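Local coordinates for nitrogenase molybdenum-iron protein beta chain (Clostridium pasteurianum, PDB 4WES), which forms, with the alpha chain, the molybdenum-iron component of nitrogenase, which reduces dinitrogen to ammonium, and shares an [8Fe-7S] cluster with that chain, at residues I35-P40 with K217-G222; R58-P63 with G206-P211. All blocks are in the same frame, centred on the assembly; numbering follows the deposited sequence.

Contact 1 of 2, residues I35-P40 with K217-G222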
loop_
_atom_site.group_PDB
_atom_site.type_symbol
_atom_site.label_atom_id
_atom_site.label_comp_id
_atom_site.label_asym_id
_atom_site.label_seq_id
_atom_site.Cartn_x
_atom_site.Cartn_y
_atom_site.Cartn_z
ATOM N N ILE B 35 11.380 6.293 28.718
ATOM C CA ILE B 35 12.099 5.944 29.947
ATOM C C ILE B 35 11.405 4.762 30.588
ATOM O O ILE B 35 10.181 4.807 30.774
ATOM C CB ILE B 35 12.104 7.115 30.951
ATOM C CG1 ILE B 35 12.667 8.394 30.335
ATOM C CG2 ILE B 35 12.822 6.697 32.231
ATOM C CD1 ILE B 35 12.479 9.595 31.222
ATOM N N HIS B 36 12.148 3.700 30.926
ATOM C CA HIS B 36 11.512 2.542 31.513
ATOM C C HIS B 36 10.918 2.873 32.896
ATOM O O HIS B 36 11.563 3.552 33.723
ATOM C CB HIS B 36 12.549 1.422 31.644
ATOM C CG HIS B 36 11.997 0.131 32.122
ATOM N ND1 HIS B 36 11.091 -0.608 31.397
ATOM C CD2 HIS B 36 12.243 -0.586 33.245
ATOM C CE1 HIS B 36 10.777 -1.708 32.058
ATOM N NE2 HIS B 36 11.473 -1.720 33.180
ATOM N N ASN B 37 9.703 2.378 33.156
ATOM C CA ASN B 37 9.048 2.524 34.453
ATOM C C ASN B 37 8.815 3.985 34.809
ATOM O O ASN B 37 8.818 4.372 35.967
ATOM C CB ASN B 37 9.786 1.767 35.573
ATOM C CG ASN B 37 9.696 0.286 35.419
ATOM O OD1 ASN B 37 9.017 -0.225 34.516
ATOM N ND2 ASN B 37 10.408 -0.427 36.313
ATOM N N CYS B 38 8.561 4.791 33.782
ATOM C CA CYS B 38 8.251 6.209 33.944
ATOM C C CYS B 38 6.780 6.494 33.712
ATOM O O CYS B 38 6.202 6.065 32.706
ATOM C CB CYS B 38 9.062 7.011 32.939
ATOM S SG CYS B 38 8.773 8.773 32.948
ATOM N N LEU B 39 6.168 7.241 34.634
ATOM C CA LEU B 39 4.867 7.810 34.368
ATOM C C LEU B 39 5.045 9.298 33.998
ATOM O O LEU B 39 5.482 10.098 34.828
ATOM C CB LEU B 39 3.916 7.685 35.570
ATOM C CG LEU B 39 2.476 8.079 35.309
ATOM C CD1 LEU B 39 1.849 7.204 34.248
ATOM C CD2 LEU B 39 1.686 8.074 36.595
ATOM N N PRO B 40 4.695 9.682 32.773
ATOM C CA PRO B 40 4.653 11.105 32.433
ATOM C C PRO B 40 3.586 11.815 33.261
ATOM O O PRO B 40 2.519 11.232 33.528
ATOM C CB PRO B 40 4.260 11.125 30.948
ATOM C CG PRO B 40 4.518 9.723 30.457
ATOM C CD PRO B 40 4.253 8.839 31.643
ATOM N N LYS B 217 0.197 -4.363 31.214
ATOM C CA LYS B 217 1.391 -4.034 31.962
ATOM C C LYS B 217 1.519 -2.506 31.878
ATOM O O LYS B 217 1.824 -1.949 30.843
ATOM C CB LYS B 217 2.601 -4.763 31.349
ATOM C CG LYS B 217 3.877 -4.737 32.131
ATOM C CD LYS B 217 4.952 -5.586 31.455
ATOM C CE LYS B 217 6.291 -5.236 32.041
ATOM N NZ LYS B 217 6.548 -6.187 33.173
ATOM N N MET B 218 1.297 -1.827 32.998
ATOM C CA MET B 218 1.326 -0.361 32.966
ATOM C C MET B 218 2.596 0.235 32.431
ATOM O O MET B 218 2.580 1.157 31.634
ATOM C CB MET B 218 1.000 0.202 34.332
ATOM C CG MET B 218 0.876 1.684 34.354
ATOM S SD MET B 218 -0.015 2.197 35.861
ATOM C CE MET B 218 0.187 3.852 35.629
ATOM N N TYR B 219 3.718 -0.302 32.931
ATOM C CA TYR B 219 5.056 0.078 32.477
ATOM C C TYR B 219 5.555 -1.023 31.574
ATOM O O TYR B 219 5.963 -2.090 32.048
ATOM C CB TYR B 219 5.999 0.350 33.667
ATOM C CG TYR B 219 5.384 1.321 34.648
ATOM C CD1 TYR B 219 5.123 2.633 34.275
ATOM C CD2 TYR B 219 4.973 0.915 35.888
ATOM C CE1 TYR B 219 4.475 3.508 35.119
ATOM C CE2 TYR B 219 4.344 1.776 36.753
ATOM C CZ TYR B 219 4.069 3.084 36.356
ATOM O OH TYR B 219 3.420 3.949 37.182
ATOM N N PRO B 220 5.531 -0.786 30.259
ATOM C CA PRO B 220 5.924 -1.850 29.369
ATOM C C PRO B 220 7.406 -2.219 29.517
ATOM O O PRO B 220 8.207 -1.499 30.121
ATOM C CB PRO B 220 5.617 -1.258 27.973
ATOM C CG PRO B 220 4.536 -0.247 28.221
ATOM C CD PRO B 220 4.941 0.350 29.526
ATOM N N GLU B 221 7.785 -3.299 28.843
ATOM C CA GLU B 221 9.128 -3.803 28.939
ATOM C C GLU B 221 10.201 -2.798 28.462
ATOM O O GLU B 221 11.329 -2.819 29.014
ATOM C CB GLU B 221 9.232 -5.099 28.113
ATOM C CG GLU B 221 8.316 -6.223 28.552
ATOM C CD GLU B 221 8.904 -7.116 29.626
ATOM O OE1 GLU B 221 8.445 -8.278 29.723
ATOM O OE2 GLU B 221 9.804 -6.657 30.364
ATOM N N GLY B 222 9.887 -1.975 27.481
ATOM C CA GLY B 222 10.858 -1.110 26.872
ATOM C C GLY B 222 11.126 0.157 27.656
ATOM O O GLY B 222 10.669 0.326 28.794
HETATM O O HOH W 1 8.242 1.144 31.013
HETATM O O HOH W 2 8.057 -2.606 33.827
#
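The imidazole of His36 meets the loop 217-222 at its edge. Its ND1 donates to Gly222 O at 2.8 Å, with an N-H...O angle of 159°. The acceptor lies in the ring plane, but the donor stands 39° out of the carbonyl plane. Pro220 O also sits at the ring edge, 3.2 Å from CE1. CG of His36 is anti to its backbone N, which starts the ring off beside the carbonyl carbon. One face of the imidazole carries Asn37 OD1 of the same segment, displaced toward the rim.

The phenol ring of Tyr219 has CG of its neighbour Met218 over the centre of one face. Cys38 O lies at the ring edge, 3.9 Å from CE1. The Asn37 and Tyr219 side chains cross at about a right angle, with amide and ring planes 62° apart. Asn37 OD1 comes within 3.2 Å of Tyr219 CB. Beyond the ring, Tyr219 OH bonds to Tyr95 O, while Asn37 ND2 is held by Asp98.

Two waters bridge the segments. Water 1 accepts from Asn37 N and can donate to Pro220 O. Water 2 donates to Asn37 OD1 (2.7 Å) and to Tyr219 O (2.8 Å). Asn37 is therefore tied to the loop by both its backbone and its side chain.

The apolar end is small. Leu39 CD1 touches Met218 CE at 4.0 Å, and Met218 also packs on Ile48 of the alpha chain.

Ile35 to Cys38 form a type II beta turn, with Asn37 at positive phi. This turn leads from helix 24-33 into strand 38-43 of a parallel sheet of an alpha/beta fold. The contact is the docking of a long irregular loop on the entry to that strand, away from the [8Fe-7S] cluster and the iron(II) site.

Contact 2 of 2, residues R58-P63 with G206-P211. With FE2 (Fe (II) ion), chain J.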
loop_
_atom_site.group_PDB
_atom_site.type_symbol
_atom_site.label_atom_id
_atom_site.label_comp_id
_atom_site.label_asym_id
_atom_site.label_seq_id
_atom_site.Cartn_x
_atom_site.Cartn_y
_atom_site.Cartn_z
ATOM N N ARG B 58 -4.347 7.178 19.405
ATOM C CA ARG B 58 -4.883 7.155 18.036
ATOM C C ARG B 58 -3.830 6.814 16.986
ATOM O O ARG B 58 -4.141 6.199 15.959
ATOM C CB ARG B 58 -5.546 8.512 17.711
ATOM C CG ARG B 58 -6.823 8.731 18.447
ATOM C CD ARG B 58 -7.346 10.171 18.258
ATOM N NE ARG B 58 -8.702 10.310 18.797
ATOM C CZ ARG B 58 -9.260 11.478 19.118
ATOM N NH1 ARG B 58 -8.637 12.624 18.837
ATOM N NH2 ARG B 58 -10.446 11.476 19.697
ATOM N N HIS B 59 -2.592 7.261 17.210
ATOM C CA HIS B 59 -1.480 7.009 16.305
ATOM C C HIS B 59 -0.997 5.564 16.435
ATOM O O HIS B 59 -0.844 4.864 15.442
ATOM C CB HIS B 59 -0.353 8.025 16.600
ATOM C CG HIS B 59 0.886 7.818 15.797
ATOM N ND1 HIS B 59 1.183 8.550 14.674
ATOM C CD2 HIS B 59 1.955 7.034 16.046
ATOM C CE1 HIS B 59 2.367 8.177 14.241
ATOM N NE2 HIS B 59 2.852 7.266 15.053
ATOM N N PHE B 60 -0.711 5.128 17.657
ATOM C CA PHE B 60 -0.056 3.833 17.883
ATOM C C PHE B 60 -1.029 2.678 18.078
ATOM O O PHE B 60 -0.577 1.520 18.057
ATOM C CB PHE B 60 0.868 3.938 19.100
ATOM C CG PHE B 60 2.107 4.726 18.827
ATOM C CD1 PHE B 60 3.077 4.218 17.975
ATOM C CD2 PHE B 60 2.329 5.974 19.410
ATOM C CE1 PHE B 60 4.215 4.950 17.667
ATOM C CE2 PHE B 60 3.476 6.698 19.110
ATOM C CZ PHE B 60 4.413 6.180 18.226
ATOM N N LYS B 61 -2.307 2.953 18.301
ATOM C CA LYS B 61 -3.279 1.925 18.671
ATOM C C LYS B 61 -2.739 1.161 19.887
ATOM O O LYS B 61 -2.763 -0.069 19.936
ATOM C CB LYS B 61 -3.637 0.993 17.505
ATOM C CG LYS B 61 -4.008 1.725 16.223
ATOM C CD LYS B 61 -5.101 2.761 16.349
ATOM C CE LYS B 61 -5.534 3.262 14.979
ATOM N NZ LYS B 61 -6.314 4.546 15.110
ATOM N N GLU B 62 -2.318 1.925 20.888
ATOM C CA GLU B 62 -1.724 1.408 22.128
ATOM C C GLU B 62 -2.190 2.261 23.276
ATOM O O GLU B 62 -2.531 3.439 23.078
ATOM C CB GLU B 62 -0.197 1.463 22.097
ATOM C CG GLU B 62 0.492 0.490 21.140
ATOM C CD GLU B 62 0.360 -0.923 21.664
ATOM O OE1 GLU B 62 1.219 -1.308 22.515
ATOM O OE2 GLU B 62 -0.565 -1.673 21.238
ATOM N N PRO B 63 -2.125 1.736 24.512
ATOM C CA PRO B 63 -2.276 2.594 25.671
ATOM C C PRO B 63 -1.203 3.692 25.672
ATOM O O PRO B 63 -0.108 3.490 25.138
ATOM C CB PRO B 63 -2.021 1.628 26.854
ATOM C CG PRO B 63 -2.324 0.277 26.286
ATOM C CD PRO B 63 -1.805 0.353 24.879
ATOM N N GLY B 206 9.231 -1.100 22.367
ATOM C CA GLY B 206 8.721 -1.907 23.448
ATOM C C GLY B 206 7.852 -1.152 24.423
ATOM O O GLY B 206 7.549 -1.680 25.508
ATOM N N VAL B 207 7.446 0.086 24.076
ATOM C CA VAL B 207 6.549 0.851 24.916
ATOM C C VAL B 207 5.289 1.269 24.106
ATOM O O VAL B 207 4.177 1.093 24.600
ATOM C CB VAL B 207 7.227 2.111 25.509
ATOM C CG1 VAL B 207 6.263 2.834 26.458
ATOM C CG2 VAL B 207 8.504 1.738 26.237
ATOM N N LEU B 208 5.506 1.830 22.927
ATOM C CA LEU B 208 4.385 2.271 22.075
ATOM C C LEU B 208 4.194 1.406 20.836
ATOM O O LEU B 208 3.442 1.759 19.947
ATOM C CB LEU B 208 4.552 3.743 21.738
ATOM C CG LEU B 208 4.166 4.666 22.881
ATOM C CD1 LEU B 208 4.734 6.054 22.730
ATOM C CD2 LEU B 208 2.659 4.739 23.053
ATOM N N ASP B 209 4.784 0.201 20.834
ATOM C CA ASP B 209 4.634 -0.760 19.755
ATOM C C ASP B 209 4.632 -2.177 20.332
ATOM O O ASP B 209 5.108 -3.125 19.700
ATOM C CB ASP B 209 5.764 -0.596 18.711
ATOM C CG ASP B 209 7.138 -0.871 19.269
ATOM O OD1 ASP B 209 7.269 -1.107 20.494
ATOM O OD2 ASP B 209 8.076 -0.856 18.459
ATOM N N GLY B 210 4.084 -2.331 21.526
ATOM C CA GLY B 210 4.219 -3.586 22.234
ATOM C C GLY B 210 3.210 -4.654 21.916
ATOM O O GLY B 210 2.190 -4.441 21.240
ATOM N N PRO B 211 3.475 -5.850 22.430
ATOM C CA PRO B 211 2.625 -7.002 22.208
ATOM C C PRO B 211 1.365 -6.995 23.077
ATOM O O PRO B 211 1.295 -6.306 24.083
ATOM C CB PRO B 211 3.510 -8.180 22.617
ATOM C CG PRO B 211 4.364 -7.598 23.729
ATOM C CD PRO B 211 4.635 -6.179 23.281
HETATM FE FE FE2 J . -1.944 -1.970 19.770
HETATM O O HOH W 3 -0.542 -1.215 18.364
HETATM O O HOH W 4 2.163 -0.776 24.970
HETATM O O HOH W 5 2.493 3.039 26.061
HETATM O O HOH W 6 -3.237 -2.683 21.218
#
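Apolar contact joins Phe60 and Leu208. The two side chains cross at about a right angle. Leu208 CB sits over the centre of the Phe60 ring, in a CH-pi contact 3.9 Å from the centroid and 9° off the normal. The opposite face is taken by CD2 of His59. Leu208 CD2 reaches Phe60 CD2 at 3.9 Å. Tyr30 of helix 24-33 packs on both residues.

The polar link is slight. Gly210 N gives a weak hydrogen bond to Glu62 OE1 (3.2 Å, 132°). OE1 has a stronger partner in Lys473 of the alpha chain. Leu208 O is buried without a hydrogen-bonding partner; Phe60 CD1 lies 3.2 Å from it.

Water adds further bridges. Water 4 donates to Glu62 OE1 and Val207 O, and water 5 donates to Pro63 O and Val207 O.

Metal bonds hold the end of segment 58-63. Glu62 OE2 binds the iron(II) ion at 2.0 Å, and the backbone O of Lys61 binds it at 2.1 Å. The Glu62 chain bends at chi2 (-71°), placing CD 3.2 Å from the iron. Waters 3 and 6 are also ligands, and water 3 donates to Phe60 O. Asp301 and Asp305 of the second beta subunit supply the remaining two ligands. The arrangement is a six-coordinate mononuclear iron(II) site between the two beta chains, built just after the end of helix 46-60.

From the N terminus, the chain passes helix 24-33 and reaches contact 1 at 35-40. Strand 38-43 and helix 46-60 follow, and the helix ends in contact 2 at 58-63. The chain then runs through the rest of the first parallel sheet and into the second. After strand 198-200 a long loop returns to contact 2 at 206-211, closing the inner loop. The same loop reaches contact 1 at 217-222, closing the outer one. The contacts thus nest without crossing. Their centres lie 12 Å apart, and they touch through a probable hydrogen bond from Gly222 N to Gly206 O (3.1 Å). Together they fasten one loop to both ends of a strand-helix unit.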